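Local coordinates for DNA replication and repair protein RecF (Caldanaerobacter subterraneus subsp. tengcongensis, PDB 5Z69) that acts as an ATP-binding recombination mediator in the RecFOR DNA repair pathway and probably binds single-stranded DNA, at residues Tyr9-Phe14 against Asp85-Lys90; Asn163-Asn168 against Glu191-Tyr196; Asn205-Lys210 against Leu306-Glu311. All coordinates share one frame; numbering follows the deposited sequence.

Contact 1: Tyr9-Phe14 against Asp85-Lys90; sequences YLKEIF and DFYEKK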
loop_
_atom_site.group_PDB
_atom_site.type_symbol
_atom_site.label_atom_id
_atom_site.label_comp_id
_atom_site.label_asym_id
_atom_site.label_seq_id
_atom_site.Cartn_x
_atom_site.Cartn_y
_atom_site.Cartn_z
ATOM N N TYR A 9 -35.768 7.378 -15.739
ATOM C CA TYR A 9 -36.164 7.360 -17.137
ATOM C C TYR A 9 -35.980 8.769 -17.714
ATOM O O TYR A 9 -36.501 9.747 -17.180
ATOM C CB TYR A 9 -37.626 6.901 -17.298
ATOM C CG TYR A 9 -38.120 6.871 -18.749
ATOM C CD1 TYR A 9 -37.863 5.775 -19.564
ATOM C CD2 TYR A 9 -38.849 7.925 -19.289
ATOM C CE1 TYR A 9 -38.309 5.731 -20.874
ATOM C CE2 TYR A 9 -39.302 7.889 -20.613
ATOM C CZ TYR A 9 -39.011 6.790 -21.398
ATOM O OH TYR A 9 -39.442 6.719 -22.703
ATOM N N LEU A 10 -35.242 8.861 -18.809
ATOM C CA LEU A 10 -35.021 10.135 -19.483
ATOM C C LEU A 10 -35.993 10.228 -20.626
ATOM O O LEU A 10 -35.862 9.494 -21.614
ATOM C CB LEU A 10 -33.579 10.230 -19.979
ATOM C CG LEU A 10 -33.203 11.517 -20.717
ATOM C CD1 LEU A 10 -33.251 12.731 -19.765
ATOM C CD2 LEU A 10 -31.831 11.384 -21.391
ATOM N N LYS A 11 -36.995 11.092 -20.500
ATOM C CA LYS A 11 -38.027 11.175 -21.516
ATOM C C LYS A 11 -37.459 11.809 -22.759
ATOM O O LYS A 11 -37.758 11.406 -23.879
ATOM C CB LYS A 11 -39.229 12.001 -21.034
ATOM C CG LYS A 11 -39.756 11.629 -19.655
ATOM C CD LYS A 11 -41.016 12.449 -19.331
ATOM C CE LYS A 11 -41.602 12.084 -17.979
ATOM N NZ LYS A 11 -42.825 12.900 -17.735
ATOM N N GLU A 12 -36.632 12.819 -22.549
ATOM C CA GLU A 12 -36.128 13.591 -23.650
ATOM C C GLU A 12 -34.934 14.394 -23.184
ATOM O O GLU A 12 -34.736 14.608 -21.980
ATOM C CB GLU A 12 -37.227 14.541 -24.209
ATOM C CG GLU A 12 -37.515 15.686 -23.278
ATOM C CD GLU A 12 -38.365 16.783 -23.907
ATOM O OE1 GLU A 12 -39.498 16.491 -24.332
ATOM O OE2 GLU A 12 -37.899 17.942 -23.976
ATOM N N ILE A 13 -34.140 14.856 -24.140
ATOM C CA ILE A 13 -33.068 15.780 -23.826
ATOM C C ILE A 13 -33.017 16.827 -24.928
ATOM O O ILE A 13 -33.313 16.542 -26.103
ATOM C CB ILE A 13 -31.697 15.070 -23.690
ATOM C CG1 ILE A 13 -30.675 15.967 -22.972
ATOM C CG2 ILE A 13 -31.167 14.646 -25.059
ATOM C CD1 ILE A 13 -29.352 15.223 -22.566
ATOM N N PHE A 14 -32.642 18.037 -24.544
ATOM C CA PHE A 14 -32.474 19.118 -25.510
ATOM C C PHE A 14 -31.030 19.588 -25.421
ATOM O O PHE A 14 -30.572 19.918 -24.329
ATOM C CB PHE A 14 -33.417 20.282 -25.225
ATOM C CG PHE A 14 -33.305 21.404 -26.229
ATOM C CD1 PHE A 14 -33.958 21.315 -27.456
ATOM C CD2 PHE A 14 -32.550 22.538 -25.954
ATOM C CE1 PHE A 14 -33.855 22.335 -28.401
ATOM C CE2 PHE A 14 -32.434 23.580 -26.899
ATOM C CZ PHE A 14 -33.072 23.475 -28.116
ATOM N N ASP A 85 -40.207 9.143 -7.434
ATOM C CA ASP A 85 -41.064 10.118 -6.758
ATOM C C ASP A 85 -41.492 11.247 -7.671
ATOM O O ASP A 85 -42.185 12.142 -7.229
ATOM C CB ASP A 85 -40.365 10.741 -5.536
ATOM C CG ASP A 85 -40.152 9.745 -4.407
ATOM O OD1 ASP A 85 -41.001 8.840 -4.243
ATOM O OD2 ASP A 85 -39.130 9.874 -3.694
ATOM N N PHE A 86 -41.056 11.234 -8.924
ATOM C CA PHE A 86 -41.379 12.346 -9.820
ATOM C C PHE A 86 -41.913 11.851 -11.129
ATOM O O PHE A 86 -41.182 11.185 -11.850
ATOM C CB PHE A 86 -40.133 13.225 -10.068
ATOM C CG PHE A 86 -39.718 14.016 -8.869
ATOM C CD1 PHE A 86 -38.924 13.442 -7.896
ATOM C CD2 PHE A 86 -40.149 15.324 -8.701
ATOM C CE1 PHE A 86 -38.557 14.146 -6.767
ATOM C CE2 PHE A 86 -39.790 16.042 -7.567
ATOM C CZ PHE A 86 -38.967 15.439 -6.599
ATOM N N TYR A 87 -43.189 12.151 -11.432
ATOM C CA TYR A 87 -43.693 11.947 -12.791
ATOM C C TYR A 87 -42.825 12.741 -13.773
ATOM O O TYR A 87 -42.539 12.287 -14.887
ATOM C CB TYR A 87 -45.169 12.361 -12.917
ATOM C CG TYR A 87 -45.718 12.433 -14.336
ATOM C CD1 TYR A 87 -46.041 11.277 -15.058
ATOM C CD2 TYR A 87 -45.928 13.660 -14.949
ATOM C CE1 TYR A 87 -46.546 11.370 -16.359
ATOM C CE2 TYR A 87 -46.432 13.755 -16.234
ATOM C CZ TYR A 87 -46.744 12.608 -16.932
ATOM O OH TYR A 87 -47.247 12.724 -18.219
ATOM N N GLU A 88 -42.395 13.928 -13.371
ATOM C CA GLU A 88 -41.474 14.673 -14.237
ATOM C C GLU A 88 -40.579 15.614 -13.436
ATOM O O GLU A 88 -41.042 16.309 -12.546
ATOM C CB GLU A 88 -42.235 15.457 -15.317
ATOM C CG GLU A 88 -41.297 16.105 -16.356
ATOM C CD GLU A 88 -41.982 16.481 -17.668
ATOM O OE1 GLU A 88 -41.944 17.671 -18.037
ATOM O OE2 GLU A 88 -42.528 15.587 -18.354
ATOM N N LYS A 89 -39.285 15.599 -13.729
ATOM C CA LYS A 89 -38.362 16.541 -13.110
ATOM C C LYS A 89 -37.521 17.155 -14.219
ATOM O O LYS A 89 -36.933 16.439 -15.048
ATOM C CB LYS A 89 -37.479 15.863 -12.052
ATOM C CG LYS A 89 -36.279 16.712 -11.571
ATOM C CD LYS A 89 -35.456 15.981 -10.490
ATOM C CE LYS A 89 -36.168 16.057 -9.139
ATOM N NZ LYS A 89 -35.521 15.195 -8.106
ATOM N N LYS A 90 -37.520 18.482 -14.262
ATOM C CA LYS A 90 -36.740 19.205 -15.264
ATOM C C LYS A 90 -35.345 19.490 -14.735
ATOM O O LYS A 90 -35.180 20.063 -13.656
ATOM C CB LYS A 90 -37.442 20.526 -15.674
ATOM C CG LYS A 90 -36.722 21.242 -16.859
ATOM C CD LYS A 90 -37.123 22.733 -17.023
ATOM C CE LYS A 90 -38.601 22.918 -17.188
ATOM N NZ LYS A 90 -38.940 24.365 -17.398
#
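K11 reaches over to Y87 and E88 and points its ammonium at both, bridging two non-adjacent strands of the antiparallel sheet in this ATPase of the RecF/RecN/SMC family. Strand 74-83 runs between strands 9-16 and 86-96, and the nearest CA atoms, those of K11 and E88, are 8.8 Å apart, so a long side chain has to span the gap. K11 does it with CG beside its own backbone N (chi1 -49°) and every later torsion extended. NZ then comes over one face of the Y87 ring, 4.0 Å from the centroid and 12° off the normal, a nearly axial cation-pi contact. Y87 starts out pointing away from strand 9-16; with CG anti to the backbone N, its ring swings back over the ammonium. The carboxylate of E88 forms a salt bridge with the same nitrogen, while the E88 side chain also packs on L80 of the intervening strand. This surface contact lies away from the nucleotide. Two hydrogen bonds grip NZ: one to Y87 O at 2.9 Å, arriving 33° out of the carbonyl plane, and one to the anti lone pair of E88 OE2 at 2.8 Å.

Contact 2: Asn163-Asn168 against Glu191-Tyr196; sequences NKTLSN and EKLAEY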
loop_
_atom_site.group_PDB
_atom_site.type_symbol
_atom_site.label_atom_id
_atom_site.label_comp_id
_atom_site.label_asym_id
_atom_site.label_seq_id
_atom_site.Cartn_x
_atom_site.Cartn_y
_atom_site.Cartn_z
ATOM N N ASN A 163 -11.656 18.989 1.492
ATOM C CA ASN A 163 -10.821 19.581 0.446
ATOM C C ASN A 163 -10.600 21.057 0.699
ATOM O O ASN A 163 -9.546 21.605 0.347
ATOM C CB ASN A 163 -11.431 19.394 -0.939
ATOM C CG ASN A 163 -11.424 17.960 -1.399
ATOM O OD1 ASN A 163 -10.759 17.104 -0.819
ATOM N ND2 ASN A 163 -12.167 17.689 -2.465
ATOM N N LYS A 164 -11.600 21.696 1.305
ATOM C CA LYS A 164 -11.533 23.124 1.635
ATOM C C LYS A 164 -10.488 23.370 2.716
ATOM O O LYS A 164 -9.638 24.250 2.595
ATOM C CB LYS A 164 -12.902 23.629 2.099
ATOM C CG LYS A 164 -12.994 25.132 2.310
ATOM C CD LYS A 164 -14.465 25.572 2.355
ATOM N N THR A 165 -10.554 22.573 3.775
ATOM C CA THR A 165 -9.581 22.649 4.863
ATOM C C THR A 165 -8.171 22.277 4.395
ATOM O O THR A 165 -7.182 22.884 4.797
ATOM C CB THR A 165 -9.995 21.729 6.017
ATOM O OG1 THR A 165 -11.284 22.135 6.488
ATOM C CG2 THR A 165 -9.009 21.808 7.155
ATOM N N LEU A 166 -8.083 21.271 3.541
ATOM C CA LEU A 166 -6.806 20.892 2.966
ATOM C C LEU A 166 -6.198 22.066 2.193
ATOM O O LEU A 166 -5.010 22.387 2.346
ATOM C CB LEU A 166 -6.979 19.689 2.054
ATOM C CG LEU A 166 -5.715 19.245 1.331
ATOM C CD1 LEU A 166 -4.676 18.799 2.357
ATOM C CD2 LEU A 166 -6.011 18.113 0.349
ATOM N N SER A 167 -7.020 22.709 1.364
ATOM C CA SER A 167 -6.554 23.846 0.571
ATOM C C SER A 167 -6.054 24.969 1.474
ATOM O O SER A 167 -5.009 25.575 1.202
ATOM C CB SER A 167 -7.660 24.370 -0.345
ATOM O OG SER A 167 -7.196 25.497 -1.073
ATOM N N ASN A 168 -6.804 25.244 2.543
ATOM C CA ASN A 168 -6.385 26.236 3.527
ATOM C C ASN A 168 -5.058 25.853 4.176
ATOM O O ASN A 168 -4.186 26.697 4.370
ATOM C CB ASN A 168 -7.445 26.420 4.608
ATOM C CG ASN A 168 -8.714 27.094 4.076
ATOM O OD1 ASN A 168 -8.691 27.742 3.028
ATOM N ND2 ASN A 168 -9.816 26.935 4.798
ATOM N N GLU A 191 -6.243 19.281 13.386
ATOM C CA GLU A 191 -7.331 18.678 14.141
ATOM C C GLU A 191 -8.540 18.482 13.239
ATOM O O GLU A 191 -9.175 17.431 13.258
ATOM C CB GLU A 191 -7.699 19.551 15.343
ATOM C CG GLU A 191 -6.524 19.842 16.277
ATOM C CD GLU A 191 -6.895 20.735 17.457
ATOM O OE1 GLU A 191 -6.581 20.357 18.610
ATOM O OE2 GLU A 191 -7.486 21.815 17.236
ATOM N N LYS A 192 -8.829 19.495 12.431
ATOM C CA LYS A 192 -10.013 19.475 11.571
ATOM C C LYS A 192 -9.855 18.423 10.476
ATOM O O LYS A 192 -10.785 17.659 10.202
ATOM C CB LYS A 192 -10.268 20.856 10.952
ATOM C CG LYS A 192 -11.641 20.950 10.257
ATOM C CD LYS A 192 -11.943 22.341 9.758
ATOM C CE LYS A 192 -13.289 22.373 9.024
ATOM N NZ LYS A 192 -13.747 23.757 8.794
ATOM N N LEU A 193 -8.672 18.370 9.868
ATOM C CA LEU A 193 -8.404 17.387 8.816
ATOM C C LEU A 193 -8.522 15.961 9.323
ATOM O O LEU A 193 -8.909 15.064 8.573
ATOM C CB LEU A 193 -7.007 17.587 8.215
ATOM C CG LEU A 193 -6.825 18.769 7.264
ATOM C CD1 LEU A 193 -5.360 18.892 6.863
ATOM C CD2 LEU A 193 -7.722 18.660 6.023
ATOM N N ALA A 194 -8.166 15.747 10.587
ATOM C CA ALA A 194 -8.180 14.407 11.156
ATOM C C ALA A 194 -9.619 13.980 11.435
ATOM O O ALA A 194 -10.013 12.834 11.193
ATOM C CB ALA A 194 -7.327 14.355 12.442
ATOM N N GLU A 195 -10.413 14.916 11.934
ATOM C CA GLU A 195 -11.820 14.637 12.160
ATOM C C GLU A 195 -12.537 14.305 10.859
ATOM O O GLU A 195 -13.241 13.299 10.773
ATOM C CB GLU A 195 -12.498 15.815 12.840
ATOM C CG GLU A 195 -14.005 15.656 12.947
ATOM C CD GLU A 195 -14.667 16.936 13.390
ATOM O OE1 GLU A 195 -14.652 17.217 14.606
ATOM O OE2 GLU A 195 -15.187 17.669 12.523
ATOM N N TYR A 196 -12.360 15.142 9.841
ATOM C CA TYR A 196 -13.051 14.905 8.576
ATOM C C TYR A 196 -12.438 13.726 7.843
ATOM O O TYR A 196 -13.152 12.929 7.238
ATOM C CB TYR A 196 -13.033 16.160 7.705
ATOM C CG TYR A 196 -14.129 17.134 8.083
ATOM C CD1 TYR A 196 -15.293 17.221 7.339
ATOM C CD2 TYR A 196 -14.008 17.941 9.208
ATOM C CE1 TYR A 196 -16.298 18.104 7.689
ATOM C CE2 TYR A 196 -14.994 18.821 9.567
ATOM C CZ TYR A 196 -16.141 18.902 8.802
ATOM O OH TYR A 196 -17.128 19.782 9.170
HETATM O O HOH W 1 -11.198 25.188 7.458
#
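No ring takes part where T165 meets K192 and L193; the flat groups lie to either side of that touch. The ring of Y196 has the carbonyl oxygen of K192 at its edge, in plane, and makes a cation-pi contact with R199, with D158 and Q161 also packing on it. The N168 amide is the other flat group, and its ND2 gives a weak hydrogen bond to a water.

That water also sits 3.2 Å from T165 OG1 and accepts from K192 NZ at 3.2 Å, so it ties the two helices together on this side. Q161 works alongside it: its OE1 pairs with K192 NZ and its backbone O with T165 OG1. The hydroxyl lies beside the T165 backbone N (chi1 -59°), and the extended lysine crosses it, bringing K192 CE to 3.2 Å from T165 OG1, with no direct hydrogen bond between the two residues.

Helices 153-177 and 186-222 follow each other in the chain and form an antiparallel helical hairpin, their local axes 9.7 Å apart at an angle of 153°. The apolar half of the seam belongs to L193. The L193 and T165 side chains slide past each other in opposite directions, with L193 CD2 3.6 Å from T165 CG2, and the same methyl presses on the backbone of the following residue, with L193 CD2 3.6 Å from L166 N. L254 of helix 243-256 packs on L193 as well, and F189 covers T165 from the preceding turn of helix 186-222.

Contact 3: Asn205-Lys210 against Leu306-Glu311; sequences NNYLEK and LEILEE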
loop_
_atom_site.group_PDB
_atom_site.type_symbol
_atom_site.label_atom_id
_atom_site.label_comp_id
_atom_site.label_asym_id
_atom_site.label_seq_id
_atom_site.Cartn_x
_atom_site.Cartn_y
_atom_site.Cartn_z
ATOM N N ASN A 205 -14.409 2.757 3.756
ATOM C CA ASN A 205 -14.312 1.354 4.173
ATOM C C ASN A 205 -15.644 0.637 4.030
ATOM O O ASN A 205 -15.707 -0.482 3.510
ATOM C CB ASN A 205 -13.837 1.237 5.617
ATOM C CG ASN A 205 -13.461 -0.199 5.990
ATOM O OD1 ASN A 205 -12.478 -0.743 5.495
ATOM N ND2 ASN A 205 -14.257 -0.810 6.849
ATOM N N ASN A 206 -16.711 1.273 4.504
ATOM C CA ASN A 206 -18.052 0.707 4.347
ATOM C C ASN A 206 -18.351 0.370 2.885
ATOM O O ASN A 206 -18.905 -0.684 2.584
ATOM C CB ASN A 206 -19.127 1.664 4.875
ATOM C CG ASN A 206 -18.964 1.991 6.354
ATOM O OD1 ASN A 206 -19.343 3.077 6.799
ATOM N ND2 ASN A 206 -18.401 1.061 7.119
ATOM N N TYR A 207 -17.977 1.275 1.980
ATOM C CA TYR A 207 -18.284 1.077 0.566
ATOM C C TYR A 207 -17.390 -0.030 -0.020
ATOM O O TYR A 207 -17.852 -0.868 -0.797
ATOM C CB TYR A 207 -18.108 2.386 -0.249
ATOM C CG TYR A 207 -18.519 2.223 -1.692
ATOM C CD1 TYR A 207 -19.814 2.555 -2.112
ATOM C CD2 TYR A 207 -17.630 1.733 -2.643
ATOM C CE1 TYR A 207 -20.199 2.392 -3.434
ATOM C CE2 TYR A 207 -18.006 1.566 -3.959
ATOM C CZ TYR A 207 -19.301 1.910 -4.353
ATOM O OH TYR A 207 -19.704 1.731 -5.662
ATOM N N LEU A 208 -16.113 -0.005 0.337
ATOM C CA LEU A 208 -15.177 -0.995 -0.173
ATOM C C LEU A 208 -15.557 -2.418 0.307
ATOM O O LEU A 208 -15.416 -3.380 -0.463
ATOM C CB LEU A 208 -13.751 -0.618 0.220
ATOM C CG LEU A 208 -13.199 0.575 -0.563
ATOM C CD1 LEU A 208 -11.913 0.982 0.041
ATOM C CD2 LEU A 208 -12.997 0.303 -2.049
ATOM N N GLU A 209 -16.029 -2.531 1.550
ATOM C CA GLU A 209 -16.640 -3.775 2.050
ATOM C C GLU A 209 -17.720 -4.254 1.119
ATOM O O GLU A 209 -17.693 -5.388 0.669
ATOM C CB GLU A 209 -17.289 -3.570 3.419
ATOM C CG GLU A 209 -16.358 -3.616 4.636
ATOM C CD GLU A 209 -17.153 -3.683 5.930
ATOM O OE1 GLU A 209 -16.966 -2.794 6.794
ATOM O OE2 GLU A 209 -17.962 -4.633 6.067
ATOM N N LYS A 210 -18.694 -3.385 0.844
ATOM C CA LYS A 210 -19.776 -3.740 -0.075
ATOM C C LYS A 210 -19.245 -4.024 -1.467
ATOM O O LYS A 210 -19.697 -4.956 -2.126
ATOM C CB LYS A 210 -20.819 -2.628 -0.131
ATOM C CG LYS A 210 -21.566 -2.472 1.156
ATOM C CD LYS A 210 -22.446 -1.233 1.150
ATOM C CE LYS A 210 -23.314 -1.186 2.396
ATOM N NZ LYS A 210 -23.912 0.151 2.597
ATOM N N LEU A 306 -23.377 -0.545 -10.034
ATOM C CA LEU A 306 -24.796 -0.595 -10.336
ATOM C C LEU A 306 -25.600 -1.239 -9.203
ATOM O O LEU A 306 -26.587 -0.684 -8.722
ATOM C CB LEU A 306 -24.998 -1.356 -11.642
ATOM C CG LEU A 306 -26.442 -1.662 -12.038
ATOM C CD1 LEU A 306 -27.279 -0.394 -12.058
ATOM C CD2 LEU A 306 -26.464 -2.364 -13.395
ATOM N N GLU A 307 -25.170 -2.418 -8.779
ATOM C CA GLU A 307 -25.870 -3.139 -7.729
ATOM C C GLU A 307 -25.930 -2.347 -6.416
ATOM O O GLU A 307 -26.989 -2.213 -5.814
ATOM C CB GLU A 307 -25.196 -4.493 -7.492
ATOM C CG GLU A 307 -25.730 -5.222 -6.285
ATOM C CD GLU A 307 -25.147 -6.620 -6.178
ATOM O OE1 GLU A 307 -24.412 -6.888 -5.208
ATOM O OE2 GLU A 307 -25.413 -7.433 -7.087
ATOM N N ILE A 308 -24.783 -1.846 -5.964
ATOM C CA ILE A 308 -24.752 -1.044 -4.748
ATOM C C ILE A 308 -25.630 0.227 -4.898
ATOM O O ILE A 308 -26.373 0.598 -3.990
ATOM C CB ILE A 308 -23.289 -0.680 -4.380
ATOM C CG1 ILE A 308 -22.506 -1.962 -4.066
ATOM C CG2 ILE A 308 -23.245 0.262 -3.179
ATOM C CD1 ILE A 308 -20.992 -1.772 -3.866
ATOM N N LEU A 309 -25.569 0.878 -6.054
ATOM C CA LEU A 309 -26.363 2.096 -6.258
ATOM C C LEU A 309 -27.878 1.796 -6.123
ATOM O O LEU A 309 -28.599 2.512 -5.408
ATOM C CB LEU A 309 -26.020 2.736 -7.626
ATOM C CG LEU A 309 -26.879 3.893 -8.194
ATOM C CD1 LEU A 309 -27.195 4.862 -7.122
ATOM C CD2 LEU A 309 -26.155 4.648 -9.325
ATOM N N GLU A 310 -28.360 0.740 -6.772
ATOM C CA GLU A 310 -29.783 0.375 -6.661
ATOM C C GLU A 310 -30.222 0.083 -5.231
ATOM O O GLU A 310 -31.270 0.546 -4.774
ATOM C CB GLU A 310 -30.092 -0.848 -7.506
ATOM C CG GLU A 310 -29.857 -0.649 -8.967
ATOM C CD GLU A 310 -30.404 -1.797 -9.781
ATOM O OE1 GLU A 310 -29.654 -2.783 -9.969
ATOM O OE2 GLU A 310 -31.578 -1.717 -10.210
ATOM N N GLU A 311 -29.405 -0.691 -4.527
ATOM C CA GLU A 311 -29.720 -1.090 -3.163
ATOM C C GLU A 311 -29.690 0.101 -2.213
ATOM O O GLU A 311 -30.562 0.242 -1.365
ATOM C CB GLU A 311 -28.744 -2.173 -2.685
ATOM C CG GLU A 311 -29.379 -3.543 -2.517
ATOM C CD GLU A 311 -30.314 -3.620 -1.316
ATOM O OE1 GLU A 311 -30.149 -2.813 -0.374
ATOM O OE2 GLU A 311 -31.213 -4.490 -1.316
#
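I308 lays its CD1 methyl over one face of the Y207 ring while its CG2 branch meets the same ring at CE1, 3.7 Å away. The two side chains cross at a slant. With CG1 beside the backbone N (chi1 -64°) and CD1 extended beyond it, the isoleucine reaches well past its own helix: CD1 lies 4.1 Å from Y207 CZ and continues to the backbone of K210, 3.7 Å from K210 C and 3.8 Å from K210 CB. The methyl is thus held between a ring face and the next turn of the same helix. K210 begins by pointing at I308, but its extended chain then leads off, and NZ forms a salt bridge with E312, further along the isoleucine's helix. A second polar link is made by E307, which hydrogen-bonds S214 and forms a salt bridge with K217, both on helix 186-222. This knits helix 291-313, whose first residues belong to a probable ABC signature sequence (SSQGQ), to that long helix. Beyond the pair, Y207 rests on L144, C147 and I148 of helix 137-151, L306 and L309 pack on V123 of strand 122-125, and L208 turns to Y231 of strand 227-232.

In the fold
The three contacts come in series along the chain, all within the RecF/RecN/SMC N-terminal domain. Contact 1 lies in the antiparallel six-stranded sheet. Contact 2 follows, in the hairpin of helices 153-177 and 186-222, its centre 38 Å from that of contact 1. Contact 3 forms the corner of a nearly right-angled triangle, its centre 26 Å from each of the others and its nearest atoms about 11 Å from both; none of the three touches another. Helix 186-222 serves contacts 2 and 3, carrying the connection from the outlying helical hairpin back to helix 291-313, which packs on strand 122-125 at the edge of the mixed sheet. The long helix thus probably helps tie the outlying helices to the part of the fold that holds the mixed sheet.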